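3,6-diketocamphane 1,6-monooxygenase (PDB 4UWM) catalyses the FMNH2- and O2-dependent Baeyer-Villiger oxidation of a camphor-derived diketone to its lactone, a step in the degradation of (-)-camphor. Local coordinates at residues 15-18 / 19-23; 275-278 / 279-283; 284-287 / 288-292; 329-332 / 333-337; 353-356 / 357-361. All blocks are in the same frame, centred on the assembly; numbering follows the deposited sequence.

Contact 1. Residues 15-18 / 19-23; sequences PGRS and ARQTF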
loop_
_atom_site.group_PDB
_atom_site.type_symbol
_atom_site.label_atom_id
_atom_site.label_comp_id
_atom_site.label_asym_id
_atom_site.label_seq_id
_atom_site.Cartn_x
_atom_site.Cartn_y
_atom_site.Cartn_z
ATOM N N PRO A 15 2.868 -19.044 13.678
ATOM C CA PRO A 15 1.429 -18.862 13.829
ATOM C C PRO A 15 1.080 -18.219 15.167
ATOM O O PRO A 15 1.661 -18.576 16.192
ATOM C CB PRO A 15 0.888 -20.297 13.740
ATOM C CG PRO A 15 1.835 -20.931 12.787
ATOM C CD PRO A 15 3.184 -20.398 13.194
ATOM N N GLY A 16 0.182 -17.238 15.139
ATOM C CA GLY A 16 -0.107 -16.437 16.327
ATOM C C GLY A 16 0.473 -15.026 16.359
ATOM O O GLY A 16 -0.011 -14.174 17.119
ATOM N N ARG A 17 1.523 -14.771 15.574
ATOM C CA ARG A 17 2.047 -13.416 15.430
ATOM C C ARG A 17 0.941 -12.481 14.915
ATOM O O ARG A 17 0.152 -12.860 14.045
ATOM C CB ARG A 17 3.245 -13.375 14.473
ATOM C CG ARG A 17 4.500 -14.080 14.952
ATOM C CD ARG A 17 5.103 -13.406 16.159
ATOM N NE ARG A 17 6.529 -13.658 16.229
ATOM C CZ ARG A 17 7.269 -13.418 17.299
ATOM N NH1 ARG A 17 6.706 -12.933 18.386
ATOM N NH2 ARG A 17 8.566 -13.643 17.271
ATOM N N SER A 18 0.881 -11.261 15.444
ATOM C CA SER A 18 -0.142 -10.311 14.982
ATOM C C SER A 18 0.333 -9.603 13.709
ATOM O O SER A 18 1.502 -9.688 13.354
ATOM C CB SER A 18 -0.431 -9.274 16.056
ATOM O OG SER A 18 0.714 -8.459 16.194
ATOM N N ALA A 19 -0.583 -8.928 13.034
ATOM C CA ALA A 19 -0.219 -8.079 11.893
ATOM C C ALA A 19 0.758 -6.983 12.329
ATOM O O ALA A 19 1.745 -6.722 11.645
ATOM C CB ALA A 19 -1.466 -7.495 11.242
ATOM N N ARG A 20 0.531 -6.363 13.500
ATOM C CA ARG A 20 1.456 -5.322 13.943
ATOM C C ARG A 20 2.882 -5.826 14.175
ATOM O O ARG A 20 3.845 -5.156 13.794
ATOM C CB ARG A 20 0.922 -4.558 15.176
ATOM C CG ARG A 20 1.724 -3.305 15.506
ATOM C CD ARG A 20 1.216 -2.668 16.804
ATOM N NE ARG A 20 1.655 -1.280 16.917
ATOM C CZ ARG A 20 2.873 -0.903 17.301
ATOM N NH1 ARG A 20 3.786 -1.808 17.628
ATOM N NH2 ARG A 20 3.180 0.385 17.362
ATOM N N GLN A 21 3.014 -6.994 14.801
ATOM C CA GLN A 21 4.331 -7.577 15.068
ATOM C C GLN A 21 5.043 -7.921 13.754
ATOM O O GLN A 21 6.238 -7.699 13.613
ATOM C CB GLN A 21 4.193 -8.850 15.910
ATOM C CG GLN A 21 3.804 -8.636 17.377
ATOM C CD GLN A 21 3.493 -9.965 18.060
ATOM O OE1 GLN A 21 2.792 -10.834 17.515
ATOM N NE2 GLN A 21 4.031 -10.133 19.259
ATOM N N THR A 22 4.295 -8.466 12.805
ATOM C CA THR A 22 4.860 -8.861 11.512
ATOM C C THR A 22 5.401 -7.624 10.800
ATOM O O THR A 22 6.505 -7.636 10.242
ATOM C CB THR A 22 3.767 -9.562 10.671
ATOM O OG1 THR A 22 3.352 -10.743 11.354
ATOM C CG2 THR A 22 4.247 -9.943 9.266
ATOM N N PHE A 23 4.588 -6.575 10.793
ATOM C CA PHE A 23 4.923 -5.302 10.134
ATOM C C PHE A 23 6.154 -4.659 10.786
ATOM O O PHE A 23 7.103 -4.262 10.095
ATOM C CB PHE A 23 3.693 -4.384 10.125
ATOM C CG PHE A 23 3.707 -3.339 9.028
ATOM C CD1 PHE A 23 3.521 -3.713 7.700
ATOM C CD2 PHE A 23 3.880 -1.979 9.335
ATOM C CE1 PHE A 23 3.504 -2.755 6.689
ATOM C CE2 PHE A 23 3.876 -1.019 8.336
ATOM C CZ PHE A 23 3.699 -1.415 7.003
HETATM O O HOH W 1 0.818 -12.047 18.974
HETATM O O HOH W 2 3.400 -13.335 19.002
#
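Ser18 keeps OG between its own backbone N and carbonyl carbon (chi1 68°), while Gln21 sets CG beside its backbone N and runs straight on beyond it (chi2 172°). Those torsions turn each side chain back onto the other's backbone NH and make a capping box at the start of helix 19-35, the helix that follows the first strand of the TIM barrel. Ser18, the N-cap, takes the NH of Gln21 on its hydroxyl, with N to OG 3.1 Å. The return bond is straighter: Ser18 N reaches Gln21 OE1 at 2.9 Å with an N-H...O angle of 169°, in the plane of the amide and on a lone pair.

Thr22 adds two more bonds to the turn, both to Ser18 O. Its OG1 donates at 2.9 Å and its backbone N at 3.1 Å, and the two donors come from opposite faces of the carbonyl. Thr22 OG1 is also bonded to Asn53.

Arg17 passes across the Gln21 side chain at about a right angle, its CD 3.7 Å from Gln21 OE1, on the way to a salt bridge with Asp350. Ala19 packs on Trp94 of the second subunit, so the capped end sits near the dimer interface. A second water donates to Gln21 OE1 besides the one that bridges the two segments, which gives its protons to Gly16 O and, at 2.7 Å from the water oxygen, to Gln21 OE1.

Contact 2. Residues 275-278 / 279-283; sequences GPIG and YCFER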
loop_
_atom_site.group_PDB
_atom_site.type_symbol
_atom_site.label_atom_id
_atom_site.label_comp_id
_atom_site.label_asym_id
_atom_site.label_seq_id
_atom_site.Cartn_x
_atom_site.Cartn_y
_atom_site.Cartn_z
ATOM N N GLY A 275 17.011 -23.040 16.991
ATOM C CA GLY A 275 16.346 -21.737 16.857
ATOM C C GLY A 275 15.149 -21.668 15.903
ATOM O O GLY A 275 14.594 -22.699 15.524
ATOM N N PRO A 276 14.730 -20.437 15.536
ATOM C CA PRO A 276 13.598 -20.158 14.631
ATOM C C PRO A 276 13.622 -20.951 13.316
ATOM O O PRO A 276 12.580 -21.425 12.886
ATOM C CB PRO A 276 13.767 -18.673 14.334
ATOM C CG PRO A 276 14.332 -18.124 15.603
ATOM C CD PRO A 276 15.274 -19.191 16.118
ATOM N N ILE A 277 14.790 -21.081 12.698
ATOM C CA ILE A 277 14.929 -21.809 11.421
ATOM C C ILE A 277 14.566 -23.288 11.579
ATOM O O ILE A 277 13.674 -23.790 10.901
ATOM C CB ILE A 277 16.323 -21.600 10.788
ATOM C CG1 ILE A 277 16.580 -20.109 10.577
ATOM C CG2 ILE A 277 16.494 -22.400 9.496
ATOM C CD1 ILE A 277 18.019 -19.718 10.307
ATOM N N GLY A 278 15.217 -23.975 12.520
ATOM C CA GLY A 278 14.891 -25.371 12.779
ATOM C C GLY A 278 13.448 -25.568 13.166
ATOM O O GLY A 278 12.840 -26.554 12.769
ATOM N N TYR A 279 12.895 -24.627 13.936
ATOM C CA TYR A 279 11.485 -24.680 14.337
ATOM C C TYR A 279 10.519 -24.647 13.132
ATOM O O TYR A 279 9.583 -25.455 13.035
ATOM C CB TYR A 279 11.135 -23.549 15.332
ATOM C CG TYR A 279 9.693 -23.597 15.769
ATOM C CD1 TYR A 279 9.258 -24.524 16.722
ATOM C CD2 TYR A 279 8.739 -22.757 15.189
ATOM C CE1 TYR A 279 7.923 -24.596 17.099
ATOM C CE2 TYR A 279 7.409 -22.824 15.557
ATOM C CZ TYR A 279 7.008 -23.740 16.520
ATOM O OH TYR A 279 5.691 -23.799 16.891
ATOM N N CYS A 280 10.755 -23.700 12.226
ATOM C CA CYS A 280 9.891 -23.529 11.048
ATOM C C CYS A 280 9.968 -24.779 10.167
ATOM O O CYS A 280 8.945 -25.352 9.791
ATOM C CB CYS A 280 10.328 -22.300 10.253
ATOM S SG CYS A 280 9.334 -22.020 8.763
ATOM N N PHE A 281 11.191 -25.210 9.869
ATOM C CA PHE A 281 11.404 -26.419 9.065
ATOM C C PHE A 281 10.780 -27.664 9.658
ATOM O O PHE A 281 10.079 -28.384 8.961
ATOM C CB PHE A 281 12.883 -26.637 8.765
ATOM C CG PHE A 281 13.350 -25.916 7.537
ATOM C CD1 PHE A 281 13.245 -26.514 6.289
ATOM C CD2 PHE A 281 13.855 -24.625 7.619
ATOM C CE1 PHE A 281 13.663 -25.854 5.146
ATOM C CE2 PHE A 281 14.274 -23.957 6.479
ATOM C CZ PHE A 281 14.180 -24.574 5.241
ATOM N N GLU A 282 11.012 -27.904 10.945
ATOM C CA GLU A 282 10.440 -29.070 11.636
ATOM C C GLU A 282 8.924 -29.055 11.683
ATOM O O GLU A 282 8.281 -30.082 11.448
ATOM C CB GLU A 282 10.956 -29.129 13.072
ATOM C CG GLU A 282 10.926 -30.502 13.704
ATOM C CD GLU A 282 12.162 -31.290 13.354
ATOM O OE1 GLU A 282 12.186 -31.884 12.258
ATOM O OE2 GLU A 282 13.115 -31.281 14.161
ATOM N N ARG A 283 8.340 -27.901 12.006
ATOM C CA ARG A 283 6.895 -27.836 12.192
ATOM C C ARG A 283 6.115 -27.697 10.896
ATOM O O ARG A 283 4.993 -28.206 10.786
ATOM C CB ARG A 283 6.509 -26.703 13.140
ATOM C CG ARG A 283 5.014 -26.649 13.395
ATOM C CD ARG A 283 4.605 -25.518 14.320
ATOM N NE ARG A 283 3.157 -25.331 14.289
ATOM C CZ ARG A 283 2.509 -24.350 14.908
ATOM N NH1 ARG A 283 3.177 -23.450 15.631
ATOM N NH2 ARG A 283 1.190 -24.286 14.815
#
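This is a local contact along one helix: the first turns of helix 276-291, which follows barrel strand 254-261 and helix 265-274 in a TIM-barrel fold. Gly275 stands where helix 265-274 ends and is also the N-cap of the new one, so the chain changes direction there and starts winding again at Pro276. Four successive backbone bonds of the i to i+4 kind carry the turn, beginning with Tyr279 N to Gly275 O at 3.0 Å. Phe281 N to Ile277 O, also 3.0 Å, is nearly linear at 176°.

On the buried side Ile277 and Phe281 lie side by side and point the same way. Ile277 puts CG2 anti to its backbone N, which brings that methyl to 3.9 Å from Phe281 CD2. The same ring meets Ile277 O at its edge, in plane, with CD2 3.4 Å from the oxygen. Beyond the helix turn Phe281 packs edge-to-face with Trp289 and against Phe319, about 8 Å from the bound FMN.

The outer side is polar. Arg283 forms a salt bridge with Glu181 of the second subunit through NH2, while its NH1 donates to Tyr279 OH at 2.8 Å, the hydroxyl oxygen lying 21° out of the guanidinium plane.

Contact 3. Residues 284-287 / 288-292; sequences YLIP and IWRRF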
loop_
_atom_site.group_PDB
_atom_site.type_symbol
_atom_site.label_atom_id
_atom_site.label_comp_id
_atom_site.label_asym_id
_atom_site.label_seq_id
_atom_site.Cartn_x
_atom_site.Cartn_y
_atom_site.Cartn_z
ATOM N N TYR A 284 6.697 -26.993 9.930
ATOM C CA TYR A 284 5.932 -26.504 8.783
ATOM C C TYR A 284 6.487 -27.005 7.455
ATOM O O TYR A 284 5.792 -27.698 6.721
ATOM C CB TYR A 284 5.874 -24.946 8.803
ATOM C CG TYR A 284 5.159 -24.321 7.610
ATOM C CD1 TYR A 284 3.869 -24.713 7.262
ATOM C CD2 TYR A 284 5.763 -23.309 6.861
ATOM C CE1 TYR A 284 3.211 -24.139 6.185
ATOM C CE2 TYR A 284 5.115 -22.738 5.771
ATOM C CZ TYR A 284 3.839 -23.155 5.447
ATOM O OH TYR A 284 3.173 -22.594 4.379
ATOM N N LEU A 285 7.732 -26.651 7.149
ATOM C CA LEU A 285 8.268 -26.877 5.805
ATOM C C LEU A 285 8.581 -28.332 5.453
ATOM O O LEU A 285 8.246 -28.786 4.351
ATOM C CB LEU A 285 9.509 -26.005 5.548
ATOM C CG LEU A 285 9.271 -24.491 5.489
ATOM C CD1 LEU A 285 10.590 -23.748 5.417
ATOM C CD2 LEU A 285 8.364 -24.125 4.317
ATOM N N ILE A 286 9.257 -29.040 6.360
ATOM C CA ILE A 286 9.683 -30.413 6.066
ATOM C C ILE A 286 8.489 -31.308 5.750
ATOM O O ILE A 286 8.503 -31.956 4.705
ATOM C CB ILE A 286 10.653 -30.997 7.128
ATOM C CG1 ILE A 286 12.046 -30.397 6.932
ATOM C CG2 ILE A 286 10.737 -32.515 7.029
ATOM C CD1 ILE A 286 12.937 -30.438 8.161
ATOM N N PRO A 287 7.430 -31.310 6.597
ATOM C CA PRO A 287 6.293 -32.171 6.256
ATOM C C PRO A 287 5.699 -31.883 4.869
ATOM O O PRO A 287 5.263 -32.812 4.191
ATOM C CB PRO A 287 5.273 -31.856 7.351
ATOM C CG PRO A 287 6.096 -31.455 8.517
ATOM C CD PRO A 287 7.240 -30.677 7.921
ATOM N N ILE A 288 5.687 -30.608 4.456
ATOM C CA ILE A 288 5.203 -30.228 3.131
ATOM C C ILE A 288 6.158 -30.732 2.049
ATOM O O ILE A 288 5.742 -31.418 1.115
ATOM C CB ILE A 288 5.014 -28.693 3.002
ATOM C CG1 ILE A 288 3.898 -28.203 3.926
ATOM C CG2 ILE A 288 4.725 -28.307 1.557
ATOM C CD1 ILE A 288 3.709 -26.698 3.910
ATOM N N TRP A 289 7.438 -30.386 2.187
ATOM C CA TRP A 289 8.459 -30.766 1.228
ATOM C C TRP A 289 8.517 -32.286 1.036
ATOM O O TRP A 289 8.656 -32.766 -0.096
ATOM C CB TRP A 289 9.822 -30.227 1.653
ATOM C CG TRP A 289 9.963 -28.757 1.522
ATOM C CD1 TRP A 289 8.956 -27.850 1.320
ATOM C CD2 TRP A 289 11.179 -27.992 1.602
ATOM N NE1 TRP A 289 9.470 -26.576 1.255
ATOM C CE2 TRP A 289 10.830 -26.632 1.423
ATOM C CE3 TRP A 289 12.530 -28.323 1.803
ATOM C CZ2 TRP A 289 11.779 -25.600 1.439
ATOM C CZ3 TRP A 289 13.480 -27.288 1.815
ATOM C CH2 TRP A 289 13.095 -25.945 1.625
ATOM N N ARG A 290 8.403 -33.033 2.134
ATOM C CA ARG A 290 8.398 -34.490 2.054
ATOM C C ARG A 290 7.167 -35.010 1.317
ATOM O O ARG A 290 7.285 -35.897 0.475
ATOM C CB ARG A 290 8.528 -35.151 3.430
ATOM C CG ARG A 290 8.990 -36.602 3.337
ATOM C CD ARG A 290 8.905 -37.354 4.660
ATOM N NE ARG A 290 9.614 -36.686 5.751
ATOM C CZ ARG A 290 10.933 -36.693 5.921
ATOM N NH1 ARG A 290 11.726 -37.330 5.065
ATOM N NH2 ARG A 290 11.461 -36.050 6.954
ATOM N N ARG A 291 5.996 -34.448 1.611
ATOM C CA ARG A 291 4.757 -34.869 0.956
ATOM C C ARG A 291 4.785 -34.694 -0.570
ATOM O O ARG A 291 4.190 -35.489 -1.294
ATOM C CB ARG A 291 3.544 -34.144 1.559
ATOM C CG ARG A 291 2.210 -34.770 1.187
ATOM C CD ARG A 291 1.060 -34.181 1.985
ATOM N NE ARG A 291 0.356 -33.131 1.251
ATOM C CZ ARG A 291 -0.714 -32.480 1.703
ATOM N NH1 ARG A 291 -1.218 -32.758 2.898
ATOM N NH2 ARG A 291 -1.282 -31.544 0.957
ATOM N N PHE A 292 5.471 -33.659 -1.050
ATOM C CA PHE A 292 5.499 -33.361 -2.479
ATOM C C PHE A 292 6.864 -33.646 -3.099
ATOM O O PHE A 292 7.224 -33.065 -4.128
ATOM C CB PHE A 292 5.111 -31.904 -2.723
ATOM C CG PHE A 292 3.688 -31.589 -2.371
ATOM C CD1 PHE A 292 2.657 -31.846 -3.276
ATOM C CD2 PHE A 292 3.370 -31.020 -1.140
ATOM C CE1 PHE A 292 1.339 -31.550 -2.955
ATOM C CE2 PHE A 292 2.054 -30.722 -0.815
ATOM C CZ PHE A 292 1.038 -30.989 -1.722
#
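Leu285 O accepts the backbone NH of Trp289 at 2.8 Å from N, almost straight at 176°, and the indole leans over the same carbonyl, its CG 3.3 Å from that oxygen. Trp289 gets there by placing CG beside its own backbone N (chi1 -71°), which lays the ring alongside Leu285, the two side chains pointing the same way. Leu285 CB lies over one face of the indole, offset toward its rim, and its CD2 is 4.1 Å from Trp289 NE1.

Helix 276-291 is kinked here because Pro287 has no NH to give to the turn before. The Trp289 bond already restores the winding, and Arg290 N to Ile286 O, 2.8 Å, continues it. The bond from Arg291 N to Pro287 O is longer at 3.1 Å, with its donor above the carbonyl plane, and Phe292 is the first residue to leave the helix.

On another side Ile288 sends CD1 to 3.5 Å from Tyr284 CE1, obliquely to the ring. Tyr284 itself stacks on Trp51 and bonds through OH to Glu52, while Ile288 packs on His183 of the second subunit.

The indole is about 4 Å from the bound FMN. Without it, as with an alanine here, Leu285 would probably lose the ring face it packs against and a gap would open beside the flavin. Backbone bond and apolar packing on Leu285 together hold the indole, consistent with Trp289 helping to wall the flavin pocket.

Contact 4. Residues 329-332 / 333-337; sequences EKIN and ALFEA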
loop_
_atom_site.group_PDB
_atom_site.type_symbol
_atom_site.label_atom_id
_atom_site.label_comp_id
_atom_site.label_asym_id
_atom_site.label_seq_id
_atom_site.Cartn_x
_atom_site.Cartn_y
_atom_site.Cartn_z
ATOM N N GLU A 329 33.488 -21.416 1.627
ATOM C CA GLU A 329 33.927 -22.595 0.890
ATOM C C GLU A 329 32.746 -23.340 0.290
ATOM O O GLU A 329 32.810 -23.770 -0.865
ATOM C CB GLU A 329 34.781 -23.510 1.769
ATOM C CG GLU A 329 36.213 -23.016 1.932
ATOM C CD GLU A 329 37.023 -23.832 2.925
ATOM O OE1 GLU A 329 36.783 -25.052 3.050
ATOM O OE2 GLU A 329 37.909 -23.245 3.583
ATOM N N LYS A 330 31.665 -23.469 1.064
ATOM C CA LYS A 330 30.419 -24.083 0.578
ATOM C C LYS A 330 29.838 -23.367 -0.650
ATOM O O LYS A 330 29.319 -24.016 -1.563
ATOM C CB LYS A 330 29.381 -24.163 1.695
ATOM C CG LYS A 330 29.442 -25.444 2.503
ATOM C CD LYS A 330 28.706 -25.283 3.820
ATOM C CE LYS A 330 28.492 -26.620 4.505
ATOM N NZ LYS A 330 28.030 -26.418 5.906
ATOM N N ILE A 331 29.943 -22.040 -0.679
ATOM C CA ILE A 331 29.460 -21.267 -1.827
ATOM C C ILE A 331 30.357 -21.512 -3.043
ATOM O O ILE A 331 29.859 -21.702 -4.164
ATOM C CB ILE A 331 29.297 -19.753 -1.508
ATOM C CG1 ILE A 331 28.239 -19.546 -0.405
ATOM C CG2 ILE A 331 28.892 -18.972 -2.758
ATOM C CD1 ILE A 331 28.128 -18.122 0.107
ATOM N N ASN A 332 31.669 -21.539 -2.810
ATOM C CA ASN A 332 32.650 -21.829 -3.866
ATOM C C ASN A 332 32.415 -23.175 -4.558
ATOM O O ASN A 332 32.413 -23.244 -5.796
ATOM C CB ASN A 332 34.072 -21.739 -3.321
ATOM C CG ASN A 332 34.483 -20.318 -3.008
ATOM O OD1 ASN A 332 34.345 -19.421 -3.838
ATOM N ND2 ASN A 332 35.005 -20.107 -1.809
ATOM N N ALA A 333 32.190 -24.221 -3.758
ATOM C CA ALA A 333 31.810 -25.536 -4.273
ATOM C C ALA A 333 30.586 -25.467 -5.185
ATOM O O ALA A 333 30.581 -26.062 -6.264
ATOM C CB ALA A 333 31.579 -26.522 -3.136
ATOM N N LEU A 334 29.555 -24.731 -4.764
ATOM C CA LEU A 334 28.356 -24.558 -5.588
ATOM C C LEU A 334 28.660 -23.815 -6.870
ATOM O O LEU A 334 28.167 -24.196 -7.936
ATOM C CB LEU A 334 27.242 -23.839 -4.821
ATOM C CG LEU A 334 26.547 -24.662 -3.750
ATOM C CD1 LEU A 334 25.876 -23.738 -2.748
ATOM C CD2 LEU A 334 25.549 -25.614 -4.391
ATOM N N PHE A 335 29.472 -22.764 -6.758
ATOM C CA PHE A 335 29.883 -21.956 -7.908
ATOM C C PHE A 335 30.655 -22.772 -8.934
ATOM O O PHE A 335 30.404 -22.653 -10.136
ATOM C CB PHE A 335 30.700 -20.748 -7.459
ATOM C CG PHE A 335 29.877 -19.496 -7.249
ATOM C CD1 PHE A 335 28.747 -19.508 -6.431
ATOM C CD2 PHE A 335 30.245 -18.300 -7.857
ATOM C CE1 PHE A 335 28.001 -18.357 -6.238
ATOM C CE2 PHE A 335 29.504 -17.146 -7.665
ATOM C CZ PHE A 335 28.383 -17.176 -6.850
ATOM N N GLU A 336 31.588 -23.595 -8.455
ATOM C CA GLU A 336 32.327 -24.502 -9.333
ATOM C C GLU A 336 31.386 -25.508 -9.988
ATOM O O GLU A 336 31.542 -25.836 -11.164
ATOM C CB GLU A 336 33.441 -25.222 -8.572
ATOM C CG GLU A 336 34.711 -24.401 -8.412
ATOM C CD GLU A 336 35.171 -23.779 -9.718
ATOM O OE1 GLU A 336 34.393 -23.010 -10.319
ATOM O OE2 GLU A 336 36.310 -24.056 -10.143
ATOM N N ALA A 337 30.390 -25.975 -9.237
ATOM C CA ALA A 337 29.462 -26.982 -9.746
ATOM C C ALA A 337 28.395 -26.465 -10.726
ATOM O O ALA A 337 27.921 -27.230 -11.569
ATOM C CB ALA A 337 28.816 -27.739 -8.594
#
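Backbone hydrogen bonds come first: 329-337 is regular alpha-helix, two turns of helix 324-338, which follows strand 320-322 and precedes strand 343-347 in the chain of this TIM barrel. Phe335 N to Ile331 O and Glu336 N to Asn332 O are both 2.8 Å, whereas Leu334 N to Lys330 O stretches to 3.3 Å, its donor tilted 32° from the carbonyl plane.

The apolar part rests on Ile331 and Phe335, one turn apart and pointing the same way. With CG2 anti to the backbone N, Ile331 offers that methyl to the phenyl ring, 3.6 Å from Phe335 CE1. The ring also sits close to the Ile331 carbonyl, CD1 being 3.3 Å from O. Ile373 packs on both side chains, and Trp341 meets Phe335 edge-to-face. Were a serine to stand in for Phe335, the Ile331 methyl and the Trp341 ring would probably lose the partner they share, with a gap left next to Ile373.

Among the polar side chains, Lys330 carries its NZ to the backbone O of Val321. No other chain of the assembly reaches here, and the FMN site is distant. Leu334, packed on Leu320 and Leu227, holds its CG 3.6 Å from Lys330 O.

Contact 5. Residues 353-356 / 357-361; sequences DDPA and PWFQS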
loop_
_atom_site.group_PDB
_atom_site.type_symbol
_atom_site.label_atom_id
_atom_site.label_comp_id
_atom_site.label_asym_id
_atom_site.label_seq_id
_atom_site.Cartn_x
_atom_site.Cartn_y
_atom_site.Cartn_z
ATOM N N ASP A 353 11.647 -11.881 18.264
ATOM C CA ASP A 353 11.821 -11.854 19.755
ATOM C C ASP A 353 13.245 -11.614 20.223
ATOM O O ASP A 353 13.459 -11.033 21.291
ATOM C CB ASP A 353 11.298 -13.124 20.418
ATOM C CG ASP A 353 9.790 -13.223 20.392
ATOM O OD1 ASP A 353 9.121 -12.182 20.260
ATOM O OD2 ASP A 353 9.262 -14.345 20.533
ATOM N N ASP A 354 14.220 -12.057 19.440
ATOM C CA ASP A 354 15.591 -12.049 19.867
ATOM C C ASP A 354 16.478 -12.019 18.627
ATOM O O ASP A 354 17.033 -13.037 18.228
ATOM C CB ASP A 354 15.819 -13.295 20.749
ATOM C CG ASP A 354 17.209 -13.383 21.334
ATOM O OD1 ASP A 354 17.951 -12.376 21.369
ATOM O OD2 ASP A 354 17.551 -14.504 21.766
ATOM N N PRO A 355 16.606 -10.836 18.005
ATOM C CA PRO A 355 17.271 -10.783 16.695
ATOM C C PRO A 355 18.790 -10.730 16.671
ATOM O O PRO A 355 19.369 -10.915 15.601
ATOM C CB PRO A 355 16.696 -9.517 16.056
ATOM C CG PRO A 355 16.280 -8.676 17.204
ATOM C CD PRO A 355 15.834 -9.612 18.287
ATOM N N ALA A 356 19.430 -10.514 17.825
ATOM C CA ALA A 356 20.896 -10.388 17.882
ATOM C C ALA A 356 21.720 -11.428 17.085
ATOM O O ALA A 356 22.576 -11.033 16.276
ATOM C CB ALA A 356 21.383 -10.272 19.329
ATOM N N PRO A 357 21.472 -12.746 17.294
ATOM C CA PRO A 357 22.260 -13.724 16.542
ATOM C C PRO A 357 21.947 -13.742 15.034
ATOM O O PRO A 357 22.816 -14.072 14.218
ATOM C CB PRO A 357 21.893 -15.061 17.194
ATOM C CG PRO A 357 20.622 -14.830 17.917
ATOM C CD PRO A 357 20.591 -13.390 18.291
ATOM N N TRP A 358 20.721 -13.369 14.678
ATOM C CA TRP A 358 20.303 -13.277 13.268
ATOM C C TRP A 358 20.941 -12.052 12.572
ATOM O O TRP A 358 21.539 -12.161 11.495
ATOM C CB TRP A 358 18.765 -13.284 13.198
ATOM C CG TRP A 358 18.202 -13.014 11.850
ATOM C CD1 TRP A 358 17.566 -11.866 11.435
ATOM C CD2 TRP A 358 18.223 -13.889 10.725
ATOM N NE1 TRP A 358 17.197 -11.981 10.118
ATOM C CE2 TRP A 358 17.587 -13.206 9.650
ATOM C CE3 TRP A 358 18.716 -15.186 10.512
ATOM C CZ2 TRP A 358 17.438 -13.775 8.395
ATOM C CZ3 TRP A 358 18.555 -15.757 9.255
ATOM C CH2 TRP A 358 17.918 -15.049 8.210
ATOM N N PHE A 359 20.840 -10.893 13.203
ATOM C CA PHE A 359 21.537 -9.694 12.741
ATOM C C PHE A 359 23.067 -9.862 12.562
ATOM O O PHE A 359 23.637 -9.407 11.553
ATOM C CB PHE A 359 21.204 -8.517 13.662
ATOM C CG PHE A 359 19.780 -8.018 13.532
ATOM C CD1 PHE A 359 18.967 -8.412 12.453
ATOM C CD2 PHE A 359 19.261 -7.110 14.455
ATOM C CE1 PHE A 359 17.662 -7.926 12.326
ATOM C CE2 PHE A 359 17.962 -6.625 14.330
ATOM C CZ PHE A 359 17.163 -7.035 13.260
ATOM N N GLN A 360 23.713 -10.522 13.535
ATOM C CA GLN A 360 25.151 -10.827 13.475
ATOM C C GLN A 360 25.447 -11.710 12.266
ATOM O O GLN A 360 26.375 -11.430 11.498
ATOM C CB GLN A 360 25.617 -11.524 14.763
ATOM C CG GLN A 360 27.130 -11.665 14.905
ATOM C CD GLN A 360 27.821 -10.328 15.121
ATOM O OE1 GLN A 360 28.300 -10.036 16.218
ATOM N NE2 GLN A 360 27.864 -9.506 14.076
ATOM N N SER A 361 24.653 -12.776 12.108
ATOM C CA SER A 361 24.732 -13.676 10.951
ATOM C C SER A 361 24.670 -12.902 9.631
ATOM O O SER A 361 25.509 -13.098 8.753
ATOM C CB SER A 361 23.619 -14.738 11.001
ATOM O OG SER A 361 23.613 -15.567 9.836
#
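The aromatic contact is a CH-pi interaction in the first turn of helix 356-369, the helix that follows strand 343-347 of the TIM barrel. Pro355 and Phe359 lie side by side, pointing the same way, and Pro355 CB stands over one face of the phenyl ring, 3.8 Å from its centroid and 18° off the normal. A chi1 of -70°, with Phe359 CG beside its backbone N, brings the ring face against the proline. Pro355 CB comes to 3.6 Å from Phe359 CE2.

Hydrogen bonds tie the same pair through the main chain. Phe359 N donates to Pro355 O at 2.8 Å and 172°, and one residue on, Gln360 N reaches Ala356 O at 3.0 Å. Pro357, early in the helix, has no NH to offer, a position where a helix needs none from the turn before.

Outside partners place the turn. Pro355 rests on Trp25 and Phe359 on Gln32, both of helix 19-35. The indole of Trp358 leads off to stack on Tyr351 and to pack on Phe260. Asp353, just upstream, takes a salt bridge from Arg14 on OD2.

Van der Waals contact completes the turn at Pro357. The Asp354 side chain crosses that of Pro357 at about a right angle, and separately the backbone O of Asp354 lies 3.6 Å from Pro357 CD.

All five contacts are local turns strung in series along the chain; none nests in or crosses another. Contact 1 starts the helix after the first barrel strand. Contacts 2 and 3 share helix 276-291 and run straight into one another, with a probable hydrogen bond from Ile286 N to Phe281 O, 2.8 Å, spanning the join. Contact 4 lies apart on helix 324-338, about 26 Å from contacts 3 and 5 between centres. Contact 5 opens the last helix and returns to the N-terminal side: Arg17 NH1 and Asp353 OD1, 3.1 Å apart, form a salt bridge between contacts 1 and 5. Contact 2 touches both, through Arg283 against Pro15 and Ile277 against Trp358.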